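Side-chain contacts in fuculose-1-phosphate aldolase (Glaciozyma antarctica, PDB 4XXF), which is a zinc-binding member of the class II aldolase and adducin family, with an AraD-like alpha/beta fold, assembled from four copies of the chain: residues 62-66 with 67-71; 97-100 with 101-105; 133-137 with 138-142; 203-206 with 207-211. All coordinates share one frame; numbering follows the deposited sequence.

Contact 1: 62-66 with 67-71; sequences FGLAF and RLMTV
Leu68 N donates to Ala65 O over 3.0 Å, with an N-H...O angle of 153°. One residue on, Met69 N reaches Phe66 O at 3.2 Å on a straighter line of 167°. The apolar part lies beside these bonds. Met69 leaves the backbone with CG anti to its N (chi1 -164°), then bends at the next two torsions, which folds the thioether back: CE ends 3.8 Å from Leu64 CD2, and SD 3.9 Å from that same methyl. Leu68 CD1 approaches Ala65 CB more loosely, at 4.2 Å. Phe66 sends its ring off against Ile30, Phe33 and Ala34 of helix 15-36, while the guanidinium of Arg67 leads away to a salt bridge with Glu255. Gln246 of the second subunit reaches in with its amide, bonding both Gly63 O and Ala65 N, so the bend also borders a subunit interface. Two successive bonds from a residue to the carbonyl three before it mark a short 3-10 turn, here in the connection between the neighbouring antiparallel strands 56-59 and 75-78.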
ATOM      1  N   PHE A  62       0.592   5.520 -27.270  1.00 12.45           N
ATOM      2  CA  PHE A  62       1.247   4.291 -26.836  1.00 12.53           C
ATOM      3  C   PHE A  62       2.579   4.561 -26.144  1.00 13.16           C
ATOM      4  O   PHE A  62       3.447   5.228 -26.691  1.00 13.80           O
ATOM      5  CB  PHE A  62       1.444   3.387 -28.063  1.00 13.13           C
ATOM      6  CG  PHE A  62       1.644   1.916 -27.757  1.00 15.62           C
ATOM      7  CD1 PHE A  62       1.295   1.351 -26.537  1.00 15.59           C
ATOM      8  CD2 PHE A  62       2.172   1.090 -28.740  1.00 17.21           C
ATOM      9  CE1 PHE A  62       1.483  -0.009 -26.309  1.00 16.57           C
ATOM     10  CE2 PHE A  62       2.357  -0.259 -28.516  1.00 22.37           C
ATOM     11  CZ  PHE A  62       2.017  -0.807 -27.296  1.00 20.46           C
ATOM     12  N   GLY A  63       2.732   4.033 -24.934  1.00 13.68           N
ATOM     13  CA  GLY A  63       4.009   4.091 -24.239  1.00 13.62           C
ATOM     14  C   GLY A  63       4.205   5.239 -23.261  1.00 12.90           C
ATOM     15  O   GLY A  63       5.186   5.251 -22.526  1.00 14.18           O
ATOM     16  N   LEU A  64       3.312   6.223 -23.266  1.00 11.91           N
ATOM     17  CA  LEU A  64       3.437   7.335 -22.327  1.00 11.54           C
ATOM     18  C   LEU A  64       2.834   6.965 -20.966  1.00 12.66           C
ATOM     19  O   LEU A  64       1.703   6.483 -20.879  1.00 12.62           O
ATOM     20  CB  LEU A  64       2.753   8.590 -22.878  1.00 13.63           C
ATOM     21  CG  LEU A  64       2.819   9.823 -21.976  1.00 12.71           C
ATOM     22  CD1 LEU A  64       4.245  10.273 -21.741  1.00 16.85           C
ATOM     23  CD2 LEU A  64       2.022  10.937 -22.604  1.00 14.94           C
ATOM     24  N   ALA A  65       3.590   7.188 -19.897  1.00 11.15           N
ATOM     25  CA  ALA A  65       3.121   6.889 -18.555  1.00 11.38           C
ATOM     26  C   ALA A  65       1.813   7.606 -18.264  1.00 10.54           C
ATOM     27  O   ALA A  65       1.686   8.817 -18.489  1.00 11.48           O
ATOM     28  CB  ALA A  65       4.153   7.301 -17.533  1.00 12.21           C
ATOM     29  N   PHE A  66       0.844   6.875 -17.716  1.00 10.42           N
ATOM     30  CA  PHE A  66      -0.424   7.490 -17.317  1.00 11.19           C
ATOM     31  C   PHE A  66      -0.185   8.646 -16.332  1.00 11.02           C
ATOM     32  O   PHE A  66      -0.879   9.669 -16.386  1.00 11.62           O
ATOM     33  CB  PHE A  66      -1.361   6.466 -16.676  1.00 11.76           C
ATOM     34  CG  PHE A  66      -2.020   5.508 -17.643  1.00 11.73           C
ATOM     35  CD1 PHE A  66      -1.597   5.366 -18.957  1.00 13.09           C
ATOM     36  CD2 PHE A  66      -3.086   4.743 -17.203  1.00 13.95           C
ATOM     37  CE1 PHE A  66      -2.233   4.466 -19.811  1.00 15.03           C
ATOM     38  CE2 PHE A  66      -3.727   3.842 -18.045  1.00 16.60           C
ATOM     39  CZ  PHE A  66      -3.297   3.702 -19.351  1.00 17.23           C
ATOM     40  N   ARG A  67       0.796   8.486 -15.442  1.00 11.25           N
ATOM     41  CA  ARG A  67       1.144   9.481 -14.432  1.00 10.21           C
ATOM     42  C   ARG A  67       1.566  10.822 -15.028  1.00 10.62           C
ATOM     43  O   ARG A  67       1.491  11.845 -14.353  1.00 12.03           O
ATOM     44  CB  ARG A  67       2.269   8.902 -13.548  1.00 11.11           C
ATOM     45  CG  ARG A  67       2.938   9.869 -12.571  1.00 11.57           C
ATOM     46  CD  ARG A  67       1.943  10.370 -11.532  1.00 12.38           C
ATOM     47  NE  ARG A  67       2.567  11.232 -10.532  1.00 13.93           N
ATOM     48  CZ  ARG A  67       2.829  12.520 -10.718  1.00 12.73           C
ATOM     49  NH1 ARG A  67       2.552  13.104 -11.871  1.00 13.37           N
ATOM     50  NH2 ARG A  67       3.382  13.227  -9.739  1.00 15.94           N
ATOM     51  N   LEU A  68       2.015  10.816 -16.280  1.00 12.02           N
ATOM     52  CA  LEU A  68       2.502  12.029 -16.929  1.00 11.66           C
ATOM     53  C   LEU A  68       1.584  12.526 -18.042  1.00 12.35           C
ATOM     54  O   LEU A  68       1.942  13.463 -18.754  1.00 14.37           O
ATOM     55  CB  LEU A  68       3.905  11.792 -17.497  1.00 13.10           C
ATOM     56  CG  LEU A  68       4.910  11.285 -16.456  1.00 11.33           C
ATOM     57  CD1 LEU A  68       6.226  10.903 -17.133  1.00 13.68           C
ATOM     58  CD2 LEU A  68       5.167  12.315 -15.348  1.00 14.48           C
ATOM     59  N   MET A  69       0.401  11.927 -18.185  1.00 10.67           N
ATOM     60  CA  MET A  69      -0.515  12.290 -19.267  1.00 11.63           C
ATOM     61  C   MET A  69      -0.893  13.763 -19.196  1.00 12.10           C
ATOM     62  O   MET A  69      -1.184  14.278 -18.120  1.00 12.19           O
ATOM     63  CB  MET A  69      -1.777  11.428 -19.190  1.00 12.88           C
ATOM     64  CG  MET A  69      -2.638  11.438 -20.457  1.00 12.57           C
ATOM     65  SD  MET A  69      -1.783  10.726 -21.902  1.00 13.68           S
ATOM     66  CE  MET A  69      -1.030   9.246 -21.210  1.00 12.67           C
ATOM     67  N   THR A  70      -0.883  14.440 -20.344  1.00 11.94           N
ATOM     68  CA  THR A  70      -1.384  15.813 -20.442  1.00 12.44           C
ATOM     69  C   THR A  70      -2.316  15.912 -21.636  1.00 11.86           C
ATOM     70  O   THR A  70      -2.308  15.046 -22.511  1.00 12.73           O
ATOM     71  CB  THR A  70      -0.264  16.872 -20.602  1.00 12.04           C
ATOM     72  OG1 THR A  70       0.295  16.785 -21.916  1.00 14.71           O
ATOM     73  CG2 THR A  70       0.834  16.683 -19.558  1.00 13.66           C
ATOM     74  N   VAL A  71      -3.110  16.974 -21.661  1.00 13.00           N
ATOM     75  CA  VAL A  71      -4.045  17.194 -22.757  1.00 14.17           C
ATOM     76  C   VAL A  71      -3.335  17.208 -24.121  1.00 13.98           C
ATOM     77  O   VAL A  71      -3.836  16.630 -25.091  1.00 14.60           O
ATOM     78  CB  VAL A  71      -4.844  18.504 -22.533  1.00 13.69           C
ATOM     79  CG1 VAL A  71      -5.570  18.944 -23.805  1.00 17.69           C
ATOM     80  CG2 VAL A  71      -5.818  18.318 -21.381  1.00 16.45           C
TER

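Contact 2: 97-100 with 101-105; sequences AGFM and IHSAI
Ser103 N and Phe99 O form the shorter of the two sound backbone bonds that join 97-100 to 101-105, at 2.8 Å; Ala104 N to Met100 O follows at 3.0 Å. Ile101 N is held less firmly, dividing itself between Ala97 O at 3.4 Å and Gly98 O at 3.3 Å, both weak bonds. The apolar touches gather round Ser103 CB. Phe99 comes to it from one turn back, CE2 3.9 Å away and the ring oblique to it. Met100, bent at chi2 and chi3, turns its thioether forward along the helix, toward the next turn, until SD is 4.1 Å from that carbon. Carbon-to-carbonyl contacts make up the rest: His102 CB lies 3.3 Å from Phe99 O, and His102 CD2 3.5 Å from Gly98 O, both carbonyls lying oblique to the imidazole. CG of His102 stands anti to its carbonyl carbon (chi1 -69°), which sends the ring back past the preceding turn. The polar ends find partners elsewhere, Ser103 OG at Gln79 O and His102 ND1 at Thr47 OG1, while the imidazole also meets the ring of His45 and touches the zinc ligand His117. Within helix 96-108, then, the main chain supplies the bonds and the side chains exchange only van der Waals contacts; the hydroxyl and the imidazole are spent on tying the helix to its surroundings, and His102 is placed beside the metal site, consistent with a second-shell position.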
ATOM      1  N   ALA A  97      -3.975  -3.103 -31.538  1.00 29.79           N
ATOM      2  CA  ALA A  97      -4.782  -4.246 -31.125  1.00 31.39           C
ATOM      3  C   ALA A  97      -5.715  -3.846 -29.994  1.00 28.81           C
ATOM      4  O   ALA A  97      -6.914  -4.135 -30.025  1.00 26.09           O
ATOM      5  CB  ALA A  97      -3.893  -5.407 -30.703  1.00 35.25           C
ATOM      6  N   GLY A  98      -5.157  -3.148 -29.013  1.00 24.81           N
ATOM      7  CA  GLY A  98      -5.928  -2.639 -27.897  1.00 26.07           C
ATOM      8  C   GLY A  98      -6.996  -1.653 -28.314  1.00 23.26           C
ATOM      9  O   GLY A  98      -8.138  -1.729 -27.854  1.00 22.29           O
ATOM     10  N   PHE A  99      -6.640  -0.738 -29.206  1.00 24.38           N
ATOM     11  CA  PHE A  99      -7.603   0.248 -29.652  1.00 20.02           C
ATOM     12  C   PHE A  99      -8.779  -0.386 -30.402  1.00 23.01           C
ATOM     13  O   PHE A  99      -9.918   0.053 -30.241  1.00 21.05           O
ATOM     14  CB  PHE A  99      -6.960   1.316 -30.541  1.00 21.23           C
ATOM     15  CG  PHE A  99      -7.972   2.240 -31.158  1.00 20.64           C
ATOM     16  CD1 PHE A  99      -8.551   3.248 -30.403  1.00 23.66           C
ATOM     17  CD2 PHE A  99      -8.399   2.057 -32.467  1.00 23.10           C
ATOM     18  CE1 PHE A  99      -9.518   4.079 -30.947  1.00 21.48           C
ATOM     19  CE2 PHE A  99      -9.362   2.884 -33.021  1.00 24.27           C
ATOM     20  CZ  PHE A  99      -9.921   3.901 -32.258  1.00 27.73           C
ATOM     21  N   MET A 100      -8.516  -1.404 -31.217  1.00 23.26           N
ATOM     22  CA  MET A 100      -9.576  -1.999 -32.023  1.00 21.78           C
ATOM     23  C   MET A 100     -10.580  -2.783 -31.175  1.00 19.49           C
ATOM     24  O   MET A 100     -11.710  -2.979 -31.605  1.00 21.78           O
ATOM     25  CB  MET A 100      -8.983  -2.882 -33.123  1.00 25.85           C
ATOM     26  CG  MET A 100      -8.201  -2.088 -34.172  1.00 29.83           C
ATOM     27  SD  MET A 100      -9.137  -0.730 -34.935  1.00 28.17           S
ATOM     28  CE  MET A 100     -10.382  -1.634 -35.854  1.00 32.04           C
ATOM     29  N   ILE A 101     -10.195  -3.203 -29.972  1.00 17.80           N
ATOM     30  CA  ILE A 101     -11.197  -3.701 -29.025  1.00 17.22           C
ATOM     31  C   ILE A 101     -12.199  -2.589 -28.705  1.00 16.76           C
ATOM     32  O   ILE A 101     -13.422  -2.792 -28.738  1.00 18.13           O
ATOM     33  CB  ILE A 101     -10.556  -4.227 -27.730  1.00 17.64           C
ATOM     34  CG1 ILE A 101      -9.767  -5.502 -28.038  1.00 24.99           C
ATOM     35  CG2 ILE A 101     -11.626  -4.509 -26.688  1.00 20.52           C
ATOM     36  CD1 ILE A 101      -8.971  -6.039 -26.862  1.00 25.33           C
ATOM     37  N   HIS A 102     -11.686  -1.403 -28.401  1.00 17.42           N
ATOM     38  CA  HIS A 102     -12.558  -0.272 -28.116  1.00 17.22           C
ATOM     39  C   HIS A 102     -13.375   0.097 -29.345  1.00 18.34           C
ATOM     40  O   HIS A 102     -14.569   0.362 -29.256  1.00 18.13           O
ATOM     41  CB  HIS A 102     -11.757   0.940 -27.645  1.00 16.87           C
ATOM     42  CG  HIS A 102     -11.129   0.771 -26.297  1.00 17.07           C
ATOM     43  ND1 HIS A 102     -11.045   1.800 -25.381  1.00 18.08           N
ATOM     44  CD2 HIS A 102     -10.531  -0.297 -25.718  1.00 18.70           C
ATOM     45  CE1 HIS A 102     -10.436   1.367 -24.292  1.00 19.82           C
ATOM     46  NE2 HIS A 102     -10.117   0.100 -24.468  1.00 20.83           N
ATOM     47  N   SER A 103     -12.732   0.100 -30.504  1.00 18.38           N
ATOM     48  CA  SER A 103     -13.405   0.510 -31.716  1.00 18.94           C
ATOM     49  C   SER A 103     -14.622  -0.375 -31.993  1.00 20.52           C
ATOM     50  O   SER A 103     -15.695   0.126 -32.356  1.00 22.42           O
ATOM     51  CB  SER A 103     -12.440   0.474 -32.896  1.00 22.33           C
ATOM     52  OG  SER A 103     -13.080   0.960 -34.055  1.00 23.74           O
ATOM     53  N   ALA A 104     -14.458  -1.687 -31.821  1.00 20.37           N
ATOM     54  CA  ALA A 104     -15.558  -2.628 -32.032  1.00 20.18           C
ATOM     55  C   ALA A 104     -16.721  -2.335 -31.088  1.00 19.51           C
ATOM     56  O   ALA A 104     -17.874  -2.353 -31.504  1.00 20.39           O
ATOM     57  CB  ALA A 104     -15.086  -4.067 -31.859  1.00 21.35           C
ATOM     58  N   ILE A 105     -16.430  -2.046 -29.822  1.00 18.22           N
ATOM     59  CA  ILE A 105     -17.503  -1.716 -28.891  1.00 17.62           C
ATOM     60  C   ILE A 105     -18.189  -0.381 -29.241  1.00 17.89           C
ATOM     61  O   ILE A 105     -19.421  -0.303 -29.251  1.00 18.28           O
ATOM     62  CB  ILE A 105     -16.984  -1.661 -27.438  1.00 16.29           C
ATOM     63  CG1 ILE A 105     -16.470  -3.037 -27.000  1.00 17.06           C
ATOM     64  CG2 ILE A 105     -18.088  -1.152 -26.503  1.00 16.86           C
ATOM     65  CD1 ILE A 105     -15.610  -2.986 -25.732  1.00 16.70           C
TER

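Contact 3: 133-137 with 138-142; sequences LAITT and QDSCA
Ser140 donates twice to Thr137, from its hydroxyl to the backbone O and from its backbone N to the hydroxyl. The first bond, Ser140 OG to Thr137 O, is a short 2.6 Å, in the carbonyl plane and on a lone pair; the second, Ser140 N to Thr137 OG1, measures 3.0 Å and 154°. Both hydroxyls sit between their own backbone N and carbonyl carbon (chi1 68° for Thr137, 76° for Ser140), which holds each oxygen over its own backbone, where OG1 meets Ser140 N and OG meets Thr137 O. Thr137 O takes a second, weak bond from Cys141 N at 3.4 Å, while Thr137 OG1 is also hydrogen-bonded to Gln203 OE1, so each of these buried oxygens has two partners. The apolar contact is Ile135 CG2 with Cys141 SG at 3.8 Å. Ile135 also makes van der Waals approaches to oxygens, CG2 to Ser140 OG at 3.5 Å and CD1 to Ser140 O at 3.6 Å. Charged and polar contacts face the third subunit, where Asp139 forms a salt bridge with Lys124 and a hydrogen bond to ND1 of the zinc ligand His119, and Gln138 packs on His181, another ligand. The paired bonds thus tie the irregular loop 133-137 to the start of the 3-10 segment 139-142. The same turn carries Asp139, whose bond to His119 of the third subunit is consistent with a second-shell role at that zinc site.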
ATOM      1  N   LEU A 133     -18.275 -12.397 -11.045  1.00 15.86           N
ATOM      2  CA  LEU A 133     -18.180 -11.559  -9.861  1.00 15.66           C
ATOM      3  C   LEU A 133     -19.315 -11.916  -8.902  1.00 17.01           C
ATOM      4  O   LEU A 133     -20.488 -11.893  -9.292  1.00 18.65           O
ATOM      5  CB  LEU A 133     -18.258 -10.091 -10.244  1.00 16.63           C
ATOM      6  CG  LEU A 133     -17.936  -9.112  -9.122  1.00 15.58           C
ATOM      7  CD1 LEU A 133     -16.425  -9.033  -8.916  1.00 15.69           C
ATOM      8  CD2 LEU A 133     -18.546  -7.737  -9.414  1.00 15.34           C
ATOM      9  N   ALA A 134     -18.985 -12.253  -7.661  1.00 13.35           N
ATOM     10  CA  ALA A 134     -20.020 -12.532  -6.666  1.00 14.37           C
ATOM     11  C   ALA A 134     -20.608 -11.227  -6.130  1.00 13.54           C
ATOM     12  O   ALA A 134     -19.884 -10.268  -5.871  1.00 15.37           O
ATOM     13  CB  ALA A 134     -19.457 -13.377  -5.527  1.00 15.34           C
ATOM     14  N   ILE A 135     -21.923 -11.184  -5.965  1.00 13.97           N
ATOM     15  CA  ILE A 135     -22.579  -9.978  -5.483  1.00 15.00           C
ATOM     16  C   ILE A 135     -22.754 -10.111  -3.964  1.00 14.50           C
ATOM     17  O   ILE A 135     -23.771 -10.608  -3.468  1.00 16.21           O
ATOM     18  CB  ILE A 135     -23.919  -9.729  -6.213  1.00 16.49           C
ATOM     19  CG1 ILE A 135     -23.705  -9.747  -7.739  1.00 16.45           C
ATOM     20  CG2 ILE A 135     -24.534  -8.406  -5.763  1.00 16.08           C
ATOM     21  CD1 ILE A 135     -22.670  -8.750  -8.266  1.00 16.97           C
ATOM     22  N   THR A 136     -21.719  -9.680  -3.246  1.00 14.42           N
ATOM     23  CA  THR A 136     -21.590  -9.924  -1.808  1.00 14.88           C
ATOM     24  C   THR A 136     -21.466  -8.645  -0.969  1.00 16.05           C
ATOM     25  O   THR A 136     -21.351  -8.718   0.252  1.00 15.79           O
ATOM     26  CB  THR A 136     -20.360 -10.773  -1.514  1.00 15.74           C
ATOM     27  OG1 THR A 136     -19.218 -10.084  -2.025  1.00 15.56           O
ATOM     28  CG2 THR A 136     -20.467 -12.138  -2.191  1.00 17.50           C
ATOM     29  N   THR A 137     -21.462  -7.484  -1.622  1.00 14.75           N
ATOM     30  CA  THR A 137     -21.393  -6.204  -0.917  1.00 15.11           C
ATOM     31  C   THR A 137     -22.368  -5.222  -1.535  1.00 15.16           C
ATOM     32  O   THR A 137     -22.760  -5.360  -2.696  1.00 14.76           O
ATOM     33  CB  THR A 137     -19.994  -5.568  -0.967  1.00 14.82           C
ATOM     34  OG1 THR A 137     -19.714  -5.173  -2.314  1.00 14.33           O
ATOM     35  CG2 THR A 137     -18.929  -6.538  -0.471  1.00 14.76           C
ATOM     36  N   GLN A 138     -22.752  -4.210  -0.767  1.00 15.78           N
ATOM     37  CA  GLN A 138     -23.627  -3.180  -1.302  1.00 15.97           C
ATOM     38  C   GLN A 138     -23.013  -2.547  -2.552  1.00 15.40           C
ATOM     39  O   GLN A 138     -23.684  -2.392  -3.573  1.00 15.23           O
ATOM     40  CB  GLN A 138     -23.892  -2.129  -0.238  1.00 17.33           C
ATOM     41  CG  GLN A 138     -24.773  -1.007  -0.709  1.00 24.93           C
ATOM     42  CD  GLN A 138     -25.157  -0.082   0.417  1.00 31.52           C
ATOM     43  OE1 GLN A 138     -25.628  -0.525   1.462  1.00 30.74           O
ATOM     44  NE2 GLN A 138     -24.937   1.216   0.220  1.00 40.61           N
ATOM     45  N   ASP A 139     -21.727  -2.217  -2.489  1.00 15.19           N
ATOM     46  CA  ASP A 139     -21.037  -1.623  -3.636  1.00 14.76           C
ATOM     47  C   ASP A 139     -21.084  -2.518  -4.877  1.00 14.10           C
ATOM     48  O   ASP A 139     -21.259  -2.034  -6.006  1.00 16.02           O
ATOM     49  CB  ASP A 139     -19.576  -1.323  -3.269  1.00 15.18           C
ATOM     50  CG  ASP A 139     -19.439  -0.257  -2.172  1.00 19.51           C
ATOM     51  OD1 ASP A 139     -20.220   0.718  -2.147  1.00 23.42           O
ATOM     52  OD2 ASP A 139     -18.535  -0.385  -1.324  1.00 20.53           O
ATOM     53  N   SER A 140     -20.917  -3.826  -4.677  1.00 13.82           N
ATOM     54  CA  SER A 140     -20.951  -4.770  -5.795  1.00 13.38           C
ATOM     55  C   SER A 140     -22.298  -4.805  -6.510  1.00 13.58           C
ATOM     56  O   SER A 140     -22.380  -5.259  -7.648  1.00 13.38           O
ATOM     57  CB  SER A 140     -20.594  -6.181  -5.322  1.00 13.97           C
ATOM     58  OG  SER A 140     -21.661  -6.791  -4.630  1.00 14.38           O
ATOM     59  N   CYS A 141     -23.351  -4.332  -5.855  1.00 14.09           N
ATOM     60  CA  CYS A 141     -24.669  -4.364  -6.473  1.00 14.38           C
ATOM     61  C   CYS A 141     -24.763  -3.428  -7.671  1.00 15.54           C
ATOM     62  O   CYS A 141     -25.711  -3.532  -8.444  1.00 15.26           O
ATOM     63  CB  CYS A 141     -25.745  -4.017  -5.455  1.00 15.02           C
ATOM     64  SG  CYS A 141     -25.973  -5.280  -4.177  1.00 15.72           S
ATOM     65  N   ALA A 142     -23.790  -2.532  -7.845  1.00 14.20           N
ATOM     66  CA  ALA A 142     -23.724  -1.738  -9.067  1.00 15.42           C
ATOM     67  C   ALA A 142     -23.562  -2.639 -10.297  1.00 15.27           C
ATOM     68  O   ALA A 142     -23.853  -2.222 -11.426  1.00 15.79           O
ATOM     69  CB  ALA A 142     -22.574  -0.737  -8.985  1.00 14.45           C
TER

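Contact 4: 203-206 with 207-211; sequences QCQV and QLLAD
Two turns of helix 190-213 carry a row of polar side chains on one flank, starting with Gln203 and Gln207, which share a water. Gln203 NE2 donates to that water at 2.8 Å, and the water donates onward to Gln207 OE1 at 2.7 Å. The Gln207 chain runs extended from a CG placed anti to its N (chi1 180°), which carries its amide outward from the helix, between the water and Asp211; NE2 then bonds Asp211 OD2 at 3.1 Å and 162°. The carboxylate oxygen is met on its syn side, with the donor 28° out of the carboxylate plane, whereas the acceptor lies close to the plane of the amide. Gln207 OE1 takes a second bond from Ala134 N, so both ends of this amide are held and its rotation is set; Gln203 turns its OE1 to Thr137. Beneath runs regular alpha-helical bonding to the fourth residue back, from Gln207 N to Gln203 O at 2.8 Å through to Ala210 N and Val206 O at 2.9 Å. The leucines lie over carbonyls of the preceding turn: Leu208 CG is 3.3 Å from Cys204 O, and Leu209 CG 3.4 Å from Gln205 O. On that side Gln205 CG also passes 4.2 Å from Leu209 CD1. Leu209 and Val206 pack on Tyr122 and Ala125 of the third subunit, while Leu208 lies on Ala125 of helix 121-127 and meets Ala213 of the second subunit.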
ATOM      1  N   GLN A 203     -14.131  -4.425  -6.010  1.00 10.55           N
ATOM      2  CA  GLN A 203     -14.855  -5.626  -5.641  1.00 10.57           C
ATOM      3  C   GLN A 203     -14.043  -6.886  -5.967  1.00  9.83           C
ATOM      4  O   GLN A 203     -14.150  -7.881  -5.250  1.00 10.71           O
ATOM      5  CB  GLN A 203     -16.228  -5.678  -6.304  1.00 11.92           C
ATOM      6  CG  GLN A 203     -17.071  -6.853  -5.796  1.00 12.90           C
ATOM      7  CD  GLN A 203     -17.320  -6.842  -4.295  1.00 12.27           C
ATOM      8  OE1 GLN A 203     -17.417  -5.792  -3.671  1.00 12.53           O
ATOM      9  NE2 GLN A 203     -17.441  -8.023  -3.717  1.00 14.76           N
ATOM     10  N   CYS A 204     -13.224  -6.857  -7.021  1.00 10.54           N
ATOM     11  CA  CYS A 204     -12.328  -7.987  -7.264  1.00  9.77           C
ATOM     12  C   CYS A 204     -11.349  -8.156  -6.098  1.00 10.89           C
ATOM     13  O   CYS A 204     -11.099  -9.273  -5.655  1.00 10.96           O
ATOM     14  CB  CYS A 204     -11.559  -7.798  -8.569  1.00 10.95           C
ATOM     15  SG  CYS A 204     -12.537  -8.020 -10.062  1.00 12.39           S
ATOM     16  N   GLN A 205     -10.812  -7.042  -5.603  1.00  9.72           N
ATOM     17  CA  GLN A 205      -9.943  -7.063  -4.438  1.00 10.52           C
ATOM     18  C   GLN A 205     -10.647  -7.670  -3.233  1.00 10.19           C
ATOM     19  O   GLN A 205     -10.087  -8.515  -2.524  1.00 10.82           O
ATOM     20  CB  GLN A 205      -9.473  -5.647  -4.117  1.00  9.98           C
ATOM     21  CG  GLN A 205      -8.476  -5.571  -2.958  1.00 11.45           C
ATOM     22  CD  GLN A 205      -8.152  -4.147  -2.583  1.00 10.49           C
ATOM     23  OE1 GLN A 205      -8.727  -3.199  -3.131  1.00 12.10           O
ATOM     24  NE2 GLN A 205      -7.210  -3.980  -1.658  1.00 13.17           N
ATOM     25  N   VAL A 206     -11.881  -7.232  -3.010  1.00 11.07           N
ATOM     26  CA  VAL A 206     -12.699  -7.711  -1.905  1.00 12.64           C
ATOM     27  C   VAL A 206     -12.963  -9.215  -2.030  1.00 10.32           C
ATOM     28  O   VAL A 206     -12.839  -9.954  -1.049  1.00 11.58           O
ATOM     29  CB  VAL A 206     -14.028  -6.924  -1.842  1.00 10.11           C
ATOM     30  CG1 VAL A 206     -15.046  -7.642  -0.988  1.00 12.96           C
ATOM     31  CG2 VAL A 206     -13.771  -5.504  -1.323  1.00 13.50           C
ATOM     32  N   GLN A 207     -13.306  -9.682  -3.223  1.00 10.92           N
ATOM     33  CA  GLN A 207     -13.583 -11.101  -3.394  1.00 11.69           C
ATOM     34  C   GLN A 207     -12.326 -11.945  -3.167  1.00 11.35           C
ATOM     35  O   GLN A 207     -12.411 -13.008  -2.555  1.00 11.70           O
ATOM     36  CB  GLN A 207     -14.174 -11.406  -4.777  1.00 11.85           C
ATOM     37  CG  GLN A 207     -14.460 -12.915  -4.948  1.00 14.13           C
ATOM     38  CD  GLN A 207     -15.546 -13.253  -5.943  1.00 14.79           C
ATOM     39  OE1 GLN A 207     -16.175 -12.376  -6.554  1.00 14.27           O
ATOM     40  NE2 GLN A 207     -15.763 -14.545  -6.123  1.00 15.95           N
ATOM     41  N   LEU A 208     -11.171 -11.485  -3.651  1.00 11.32           N
ATOM     42  CA  LEU A 208      -9.918 -12.222  -3.426  1.00 10.69           C
ATOM     43  C   LEU A 208      -9.610 -12.324  -1.925  1.00 10.70           C
ATOM     44  O   LEU A 208      -9.193 -13.375  -1.435  1.00 12.16           O
ATOM     45  CB  LEU A 208      -8.753 -11.560  -4.175  1.00 10.86           C
ATOM     46  CG  LEU A 208      -8.841 -11.663  -5.699  1.00 10.92           C
ATOM     47  CD1 LEU A 208      -7.930 -10.642  -6.366  1.00 13.21           C
ATOM     48  CD2 LEU A 208      -8.524 -13.083  -6.172  1.00 11.93           C
ATOM     49  N   LEU A 209      -9.828 -11.234  -1.193  1.00 10.80           N
ATOM     50  CA  LEU A 209      -9.626 -11.220   0.268  1.00 11.19           C
ATOM     51  C   LEU A 209     -10.567 -12.184   0.981  1.00 11.05           C
ATOM     52  O   LEU A 209     -10.158 -13.002   1.801  1.00 11.56           O
ATOM     53  CB  LEU A 209      -9.849  -9.817   0.830  1.00 13.63           C
ATOM     54  CG  LEU A 209      -8.733  -8.797   0.596  1.00 12.91           C
ATOM     55  CD1 LEU A 209      -9.258  -7.382   0.793  1.00 14.09           C
ATOM     56  CD2 LEU A 209      -7.562  -9.070   1.546  1.00 16.68           C
ATOM     57  N   ALA A 210     -11.851 -12.083   0.664  1.00 10.88           N
ATOM     58  CA  ALA A 210     -12.864 -12.854   1.361  1.00 11.32           C
ATOM     59  C   ALA A 210     -12.792 -14.338   1.002  1.00 12.26           C
ATOM     60  O   ALA A 210     -12.895 -15.194   1.885  1.00 12.74           O
ATOM     61  CB  ALA A 210     -14.255 -12.288   1.058  1.00 13.20           C
ATOM     62  N   ASP A 211     -12.609 -14.652  -0.278  1.00 11.99           N
ATOM     63  CA  ASP A 211     -12.578 -16.050  -0.695  1.00 13.71           C
ATOM     64  C   ASP A 211     -11.363 -16.764  -0.118  1.00 13.65           C
ATOM     65  O   ASP A 211     -11.430 -17.960   0.173  1.00 15.24           O
ATOM     66  CB  ASP A 211     -12.583 -16.177  -2.223  1.00 14.97           C
ATOM     67  CG  ASP A 211     -13.962 -15.971  -2.848  1.00 17.73           C
ATOM     68  OD1 ASP A 211     -14.941 -15.635  -2.146  1.00 16.71           O
ATOM     69  OD2 ASP A 211     -14.062 -16.134  -4.084  1.00 18.11           O
TER
HETATM   70  O   HOH W   1     -17.375 -10.385  -5.247  1.00 14.98           O

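How the contacts relate
Contacts 3 and 4 touch each other: the loop 133-142 lies on helix 190-213, and both meet the third subunit in largely buried surroundings. Contacts 1 and 2 are each partly buried and stand apart, their nearest atoms about 8 Å from one another; contact 1 lies across the chain's centre from contact 3. Contacts 1 and 4 both reach the second subunit, whereas contact 2 touches no other chain. Chemistry follows place: the two helical contacts rest on backbone bonds, with contact 4 adding a water and amide row, while the loops rely on 3-10 turns, bonded by backbone alone between the segments of contact 1, and with two hydroxyls added in contact 3.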